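Peptidyl-prolyl cis-trans isomerase cyclophilin-type (Toxoplasma gondii, PDB 3BO7) probably catalyses the cis-trans isomerization of peptide bonds preceding proline, assisting protein folding, and is captured here with the immunosuppressant cyclosporin A. Local coordinates at residues 9-15 and 164-170; 93-99 and 129-135. All coordinates share one frame; numbering follows the deposited sequence.

Contact 1 (9-15 and 164-170); sequences LRIVTTQ and PKVEEII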
loop_
_atom_site.group_PDB
_atom_site.type_symbol
_atom_site.label_atom_id
_atom_site.label_comp_id
_atom_site.label_asym_id
_atom_site.label_seq_id
_atom_site.Cartn_x
_atom_site.Cartn_y
_atom_site.Cartn_z
ATOM N N LEU A 9 -11.612 -1.666 3.847
ATOM C CA LEU A 9 -11.563 -0.396 3.130
ATOM C C LEU A 9 -11.567 -0.575 1.620
ATOM O O LEU A 9 -11.147 -1.614 1.109
ATOM C CB LEU A 9 -10.357 0.460 3.569
ATOM C CG LEU A 9 -8.894 0.035 3.365
ATOM C CD1 LEU A 9 -8.364 0.442 1.991
ATOM C CD2 LEU A 9 -8.060 0.667 4.458
ATOM N N ARG A 10 -12.050 0.449 0.920
ATOM C CA ARG A 10 -11.968 0.500 -0.536
ATOM C C ARG A 10 -11.109 1.682 -0.997
ATOM O O ARG A 10 -11.344 2.832 -0.610
ATOM C CB ARG A 10 -13.364 0.582 -1.152
ATOM C CG ARG A 10 -13.386 0.511 -2.671
ATOM C CD ARG A 10 -14.801 0.674 -3.192
ATOM N NE ARG A 10 -15.592 -0.513 -2.895
ATOM C CZ ARG A 10 -16.914 -0.537 -2.769
ATOM N NH1 ARG A 10 -17.612 0.569 -2.915
ATOM N NH2 ARG A 10 -17.534 -1.681 -2.499
ATOM N N ILE A 11 -10.103 1.381 -1.811
ATOM C CA ILE A 11 -9.316 2.415 -2.480
ATOM C C ILE A 11 -9.960 2.661 -3.840
ATOM O O ILE A 11 -10.035 1.742 -4.660
ATOM C CB ILE A 11 -7.829 1.990 -2.659
ATOM C CG1 ILE A 11 -7.131 1.888 -1.299
ATOM C CG2 ILE A 11 -7.084 2.972 -3.566
ATOM C CD1 ILE A 11 -5.672 1.381 -1.356
ATOM N N VAL A 12 -10.438 3.887 -4.060
ATOM C CA VAL A 12 -11.064 4.264 -5.322
ATOM C C VAL A 12 -10.054 5.042 -6.151
ATOM O O VAL A 12 -9.624 6.134 -5.749
ATOM C CB VAL A 12 -12.338 5.153 -5.113
ATOM C CG1 VAL A 12 -13.086 5.354 -6.439
ATOM C CG2 VAL A 12 -13.265 4.568 -4.073
ATOM N N THR A 13 -9.660 4.492 -7.298
ATOM C CA THR A 13 -8.722 5.210 -8.167
ATOM C C THR A 13 -9.356 5.606 -9.496
ATOM O O THR A 13 -10.466 5.182 -9.829
ATOM C CB THR A 13 -7.383 4.444 -8.426
ATOM O OG1 THR A 13 -7.582 3.407 -9.397
ATOM C CG2 THR A 13 -6.799 3.856 -7.128
ATOM N N THR A 14 -8.626 6.419 -10.251
ATOM C CA THR A 14 -9.051 6.856 -11.574
ATOM C C THR A 14 -9.057 5.702 -12.579
ATOM O O THR A 14 -9.482 5.879 -13.720
ATOM C CB THR A 14 -8.137 7.995 -12.096
ATOM O OG1 THR A 14 -6.774 7.548 -12.127
ATOM C CG2 THR A 14 -8.233 9.228 -11.192
ATOM N N GLN A 15 -8.579 4.528 -12.160
ATOM C CA GLN A 15 -8.500 3.362 -13.046
ATOM C C GLN A 15 -8.941 2.079 -12.344
ATOM O O GLN A 15 -8.348 1.014 -12.540
ATOM C CB GLN A 15 -7.088 3.197 -13.606
ATOM C CG GLN A 15 -6.627 4.337 -14.511
ATOM C CD GLN A 15 -5.221 4.145 -15.027
ATOM O OE1 GLN A 15 -4.830 3.043 -15.395
ATOM N NE2 GLN A 15 -4.449 5.231 -15.063
ATOM N N PRO A 164 -2.331 5.255 -12.097
ATOM C CA PRO A 164 -3.599 5.324 -11.375
ATOM C C PRO A 164 -3.453 6.255 -10.178
ATOM O O PRO A 164 -2.462 6.171 -9.436
ATOM C CB PRO A 164 -3.819 3.883 -10.899
ATOM C CG PRO A 164 -3.005 3.044 -11.814
ATOM C CD PRO A 164 -1.808 3.877 -12.161
ATOM N N LYS A 165 -4.424 7.147 -10.013
ATOM C CA LYS A 165 -4.407 8.126 -8.933
ATOM C C LYS A 165 -5.574 7.863 -7.982
ATOM O O LYS A 165 -6.706 7.639 -8.425
ATOM C CB LYS A 165 -4.464 9.553 -9.501
ATOM C CG LYS A 165 -4.387 10.663 -8.456
ATOM C CD LYS A 165 -4.323 12.063 -9.092
ATOM C CE LYS A 165 -5.661 12.509 -9.688
ATOM N NZ LYS A 165 -6.730 12.681 -8.648
ATOM N N VAL A 166 -5.282 7.877 -6.681
ATOM C CA VAL A 166 -6.287 7.649 -5.645
ATOM C C VAL A 166 -7.241 8.836 -5.586
ATOM O O VAL A 166 -6.818 9.967 -5.327
ATOM C CB VAL A 166 -5.639 7.412 -4.239
ATOM C CG1 VAL A 166 -6.697 7.293 -3.153
ATOM C CG2 VAL A 166 -4.740 6.175 -4.249
ATOM N N GLU A 167 -8.522 8.569 -5.847
ATOM C CA GLU A 167 -9.584 9.565 -5.704
ATOM C C GLU A 167 -10.002 9.677 -4.243
ATOM O O GLU A 167 -10.174 10.777 -3.713
ATOM C CB GLU A 167 -10.783 9.221 -6.600
ATOM C CG GLU A 167 -10.627 9.710 -8.035
ATOM C CD GLU A 167 -11.566 9.041 -9.035
ATOM O OE1 GLU A 167 -11.484 9.399 -10.229
ATOM O OE2 GLU A 167 -12.375 8.165 -8.648
ATOM N N GLU A 168 -10.137 8.530 -3.587
ATOM C CA GLU A 168 -10.514 8.486 -2.179
ATOM C C GLU A 168 -10.336 7.093 -1.633
ATOM O O GLU A 168 -10.241 6.124 -2.388
ATOM C CB GLU A 168 -11.981 8.900 -1.985
ATOM C CG GLU A 168 -12.972 7.944 -2.644
ATOM C CD GLU A 168 -14.416 8.253 -2.312
ATOM O OE1 GLU A 168 -14.678 9.050 -1.383
ATOM O OE2 GLU A 168 -15.296 7.686 -2.992
ATOM N N ILE A 169 -10.316 7.010 -0.308
ATOM C CA ILE A 169 -10.336 5.735 0.383
ATOM C C ILE A 169 -11.547 5.704 1.312
ATOM O O ILE A 169 -11.721 6.587 2.165
ATOM C CB ILE A 169 -9.009 5.456 1.130
ATOM C CG1 ILE A 169 -7.834 5.509 0.136
ATOM C CG2 ILE A 169 -9.073 4.110 1.851
ATOM C CD1 ILE A 169 -6.472 5.142 0.719
ATOM N N ILE A 170 -12.406 4.711 1.104
ATOM C CA ILE A 170 -13.580 4.538 1.948
ATOM C C ILE A 170 -13.261 3.473 2.986
ATOM O O ILE A 170 -12.954 2.335 2.636
ATOM C CB ILE A 170 -14.860 4.140 1.140
ATOM C CG1 ILE A 170 -15.094 5.097 -0.043
ATOM C CG2 ILE A 170 -16.083 4.091 2.072
ATOM C CD1 ILE A 170 -16.213 4.674 -1.006
#
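Ile11 and Ile169 meet on the buried side of this antiparallel strand pair. Their side chains run alongside each other, with Ile11 CG1 3.9 Å from Ile169 CD1. Val166 joins the same face, and its CG2 touches Ile11 CG2 at 4.0 Å. Leu9 adds the far end. Its CG sits between the backbone N and the carbonyl carbon (chi1 63°), and CD1 lies 3.7 Å from Ile169 CG2. This hydrophobic row is the tight side.

The other face is more polar and more open to solvent. There Val12 CG2 lies along Glu168 CG at 3.7 Å, while Val12 CG1 meets the carboxylate oxygen Glu167 OE2 at 3.6 Å. Glu167 is exposed and passes Val12 at a slant.

Arg10 and Ile170 are a hydrogen-bonded pair. The bond from Arg10 N to Ile170 O is short, 2.7 Å, and is returned by Ile170 N to Arg10 O. Val12 O takes two donors. Glu167 N comes to 2.7 Å and Glu168 N to a longer 3.3 Å, the latter on a lone pair. Two residues thus face one: a classic beta bulge that shifts the register before Thr13 pairs with Val166. Past the bulge, Thr14 OG1 accepts from Lys165 N, almost straight at 169°, while Thr14 N gives to Lys165 O. Thr13 OG1 closes an ST turn with Gln15 N and also bonds Gly16 O, where the chain turns toward strand 16-22.

Lys165 reaches Asp45 by a salt bridge, and Arg10 NE bonds Asn19. The contact joins the first and last strands of the cyclophilin beta barrel. Pro164 and Val166 bond the chain entering strand 48-52, and Phe48 packs on Val166. Phe34 and Leu35 of helix 28-39 cover Leu9, and its Cys38 touches Ile169.

Contact 2 (93-99 and 129-135); sequences FDNRLVH and LNNKHTI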
loop_
_atom_site.group_PDB
_atom_site.type_symbol
_atom_site.label_atom_id
_atom_site.label_comp_id
_atom_site.label_asym_id
_atom_site.label_seq_id
_atom_site.Cartn_x
_atom_site.Cartn_y
_atom_site.Cartn_z
ATOM N N PHE A 93 6.191 -8.766 11.567
ATOM C CA PHE A 93 6.226 -9.960 10.765
ATOM C C PHE A 93 5.414 -11.021 11.475
ATOM O O PHE A 93 5.193 -10.929 12.685
ATOM C CB PHE A 93 7.673 -10.418 10.547
ATOM C CG PHE A 93 8.582 -9.340 10.002
ATOM C CD1 PHE A 93 8.208 -8.584 8.885
ATOM C CD2 PHE A 93 9.821 -9.088 10.599
ATOM C CE1 PHE A 93 9.040 -7.579 8.387
ATOM C CE2 PHE A 93 10.669 -8.087 10.098
ATOM C CZ PHE A 93 10.275 -7.338 8.986
ATOM N N ASP A 94 4.954 -12.009 10.711
ATOM C CA ASP A 94 4.162 -13.109 11.228
ATOM C C ASP A 94 4.282 -14.215 10.196
ATOM O O ASP A 94 4.182 -13.954 9.001
ATOM C CB ASP A 94 2.701 -12.666 11.408
ATOM C CG ASP A 94 1.871 -13.649 12.235
ATOM O OD1 ASP A 94 1.728 -14.829 11.838
ATOM O OD2 ASP A 94 1.319 -13.223 13.269
ATOM N N ASN A 95 4.505 -15.445 10.647
ATOM C CA ASN A 95 4.773 -16.568 9.736
ATOM C C ASN A 95 3.596 -16.945 8.857
ATOM O O ASN A 95 3.772 -17.562 7.812
ATOM C CB ASN A 95 5.223 -17.814 10.512
ATOM C CG ASN A 95 6.524 -17.608 11.259
ATOM O OD1 ASN A 95 6.660 -18.049 12.402
ATOM N ND2 ASN A 95 7.490 -16.944 10.624
ATOM N N ARG A 96 2.399 -16.584 9.300
ATOM C CA ARG A 96 1.181 -16.848 8.549
ATOM C C ARG A 96 0.977 -15.818 7.445
ATOM O O ARG A 96 0.096 -15.980 6.591
ATOM C CB ARG A 96 -0.017 -16.876 9.497
ATOM C CG ARG A 96 0.062 -17.987 10.560
ATOM C CD ARG A 96 -0.914 -17.735 11.699
ATOM N NE ARG A 96 -0.472 -16.635 12.555
ATOM C CZ ARG A 96 -1.172 -16.137 13.574
ATOM N NH1 ARG A 96 -2.369 -16.636 13.882
ATOM N NH2 ARG A 96 -0.678 -15.132 14.284
ATOM N N LEU A 97 1.798 -14.767 7.464
ATOM C CA LEU A 97 1.756 -13.711 6.460
ATOM C C LEU A 97 3.012 -13.700 5.590
ATOM O O LEU A 97 4.089 -13.268 6.022
ATOM C CB LEU A 97 1.532 -12.342 7.112
ATOM C CG LEU A 97 0.166 -12.103 7.758
ATOM C CD1 LEU A 97 0.121 -10.726 8.397
ATOM C CD2 LEU A 97 -0.959 -12.287 6.746
ATOM N N VAL A 98 2.845 -14.184 4.360
ATOM C CA VAL A 98 3.925 -14.303 3.383
ATOM C C VAL A 98 3.530 -13.648 2.047
ATOM O O VAL A 98 2.339 -13.543 1.735
ATOM C CB VAL A 98 4.355 -15.778 3.179
ATOM C CG1 VAL A 98 4.953 -16.345 4.475
ATOM C CG2 VAL A 98 3.187 -16.644 2.688
ATOM N N HIS A 99 4.528 -13.192 1.284
ATOM C CA HIS A 99 4.293 -12.528 0.002
ATOM C C HIS A 99 4.012 -13.564 -1.080
ATOM O O HIS A 99 4.763 -13.696 -2.049
ATOM C CB HIS A 99 5.483 -11.639 -0.391
ATOM C CG HIS A 99 5.800 -10.578 0.617
ATOM N ND1 HIS A 99 6.571 -10.820 1.734
ATOM C CD2 HIS A 99 5.421 -9.282 0.693
ATOM C CE1 HIS A 99 6.670 -9.712 2.445
ATOM N NE2 HIS A 99 5.981 -8.764 1.834
ATOM N N LEU A 129 10.938 -11.191 0.009
ATOM C CA LEU A 129 10.573 -10.010 0.801
ATOM C C LEU A 129 10.039 -10.348 2.200
ATOM O O LEU A 129 9.912 -9.458 3.047
ATOM C CB LEU A 129 9.601 -9.085 0.037
ATOM C CG LEU A 129 10.056 -8.638 -1.360
ATOM C CD1 LEU A 129 9.040 -7.719 -2.027
ATOM C CD2 LEU A 129 11.423 -7.971 -1.309
ATOM N N ASN A 130 9.753 -11.629 2.447
ATOM C CA ASN A 130 9.316 -12.077 3.762
ATOM C C ASN A 130 10.307 -11.644 4.846
ATOM O O ASN A 130 11.521 -11.736 4.662
ATOM C CB ASN A 130 9.128 -13.595 3.806
ATOM C CG ASN A 130 8.029 -14.093 2.874
ATOM O OD1 ASN A 130 7.231 -13.319 2.339
ATOM N ND2 ASN A 130 7.987 -15.408 2.679
ATOM N N ASN A 131 9.776 -11.180 5.975
ATOM C CA ASN A 131 10.596 -10.705 7.099
ATOM C C ASN A 131 11.504 -9.513 6.742
ATOM O O ASN A 131 12.495 -9.255 7.420
ATOM C CB ASN A 131 11.403 -11.857 7.730
ATOM C CG ASN A 131 10.530 -13.030 8.116
ATOM O OD1 ASN A 131 9.611 -12.881 8.914
ATOM N ND2 ASN A 131 10.807 -14.207 7.543
ATOM N N LYS A 132 11.168 -8.816 5.659
ATOM C CA LYS A 132 11.809 -7.554 5.314
ATOM C C LYS A 132 10.764 -6.450 5.199
ATOM O O LYS A 132 11.080 -5.270 5.371
ATOM C CB LYS A 132 12.586 -7.674 4.004
ATOM C CG LYS A 132 13.836 -8.556 4.076
ATOM C CD LYS A 132 15.071 -7.768 4.461
ATOM C CE LYS A 132 16.318 -8.488 3.979
ATOM N NZ LYS A 132 17.529 -8.124 4.772
ATOM N N HIS A 133 9.526 -6.849 4.900
ATOM C CA HIS A 133 8.418 -5.926 4.695
ATOM C C HIS A 133 7.174 -6.341 5.499
ATOM O O HIS A 133 6.763 -7.508 5.463
ATOM C CB HIS A 133 8.113 -5.815 3.195
ATOM C CG HIS A 133 9.259 -5.278 2.396
ATOM N ND1 HIS A 133 9.438 -3.930 2.159
ATOM C CD2 HIS A 133 10.313 -5.902 1.820
ATOM C CE1 HIS A 133 10.544 -3.751 1.460
ATOM N NE2 HIS A 133 11.095 -4.931 1.243
ATOM N N THR A 134 6.602 -5.392 6.236
ATOM C CA THR A 134 5.372 -5.621 6.974
ATOM C C THR A 134 4.221 -5.830 6.000
ATOM O O THR A 134 3.828 -4.899 5.291
ATOM C CB THR A 134 5.006 -4.429 7.896
ATOM O OG1 THR A 134 6.031 -4.233 8.880
ATOM C CG2 THR A 134 3.676 -4.689 8.603
ATOM N N ILE A 135 3.719 -7.062 5.955
ATOM C CA ILE A 135 2.486 -7.385 5.263
ATOM C C ILE A 135 1.387 -7.004 6.226
ATOM O O ILE A 135 1.376 -7.468 7.374
ATOM C CB ILE A 135 2.382 -8.901 4.946
ATOM C CG1 ILE A 135 3.352 -9.267 3.819
ATOM C CG2 ILE A 135 0.933 -9.291 4.586
ATOM C CD1 ILE A 135 3.744 -10.721 3.786
HETATM O O HOH W 1 7.432 -14.351 9.093
#
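Asn130 OD1 is gripped twice by His99. The ring gives ND1-H at 2.7 Å, and the backbone gives N-H to the same oxygen at 2.9 Å. The second bond is nearly straight (172°), its donor tilted from the amide plane. Ring and amide are nearly coplanar, 21° apart. The oxygen lies close to the ring plane. NE2 bonds Ser106 OG, so the ring is held at both nitrogens and its rotation is fixed.

Both faces of the imidazole are covered. Leu129 CB stands over one, and Ile135 CD1 over the other at 3.4 Å from the ring centroid. Both are CH-pi contacts. Ile135 also reaches Leu97, where its CG2 lies 4.0 Å from Leu97 CB. The amide nitrogen of Asn130 bonds Glu127 and brushes Val98 CG1.

Phe93 lies over the middle of 129-135. Asn131 CA sits above the ring centre, 3.6 Å from the centroid. With CG beside the backbone N (chi1 -53°), the ring reaches across the Asn131 backbone, and CZ comes to 3.3 Å from Asn131 O. A water donates to Asn131 OD1 at 2.6 Å and weakly accepts from Asn95 ND2, bridging the two loops.

Within 93-99, a type I turn runs from Asp94 to Leu97. Asp94 OD1 takes Arg96 N in an Asx turn, and the carboxylate forms a two-pronged salt bridge with the guanidinium.

Leu129 and His133 pack on the bound peptide, so 129-135 borders the ligand site, consistent with the cyclosporin and proline-binding groove of cyclophilins. Both segments are mainly loop. The first leads toward strand 104-107 and the second into strand 135-141, its neighbour in the sheet. His133 bonds Met107 O through ND1, Thr134 touches Met107, and Ile135 packs on Val104 and Ser106.

Contact 1 and contact 2 lie on opposite sides of the chain's centre. Their centres are 25 Å apart, and their nearest atoms are about 12 Å apart, so they do not touch. Along the chain, 93-99 and 129-135 both fall between the two strands of contact 1. The sheet joins them: strand 135-141, which the second contact leads into, is next to strand 16-22, and that strand borders 7-13. Contact 2 reaches the bound cyclosporin, through Leu129 and His133, which pack on a modified side chain. Contact 1 pairs the first and last strands of the fold.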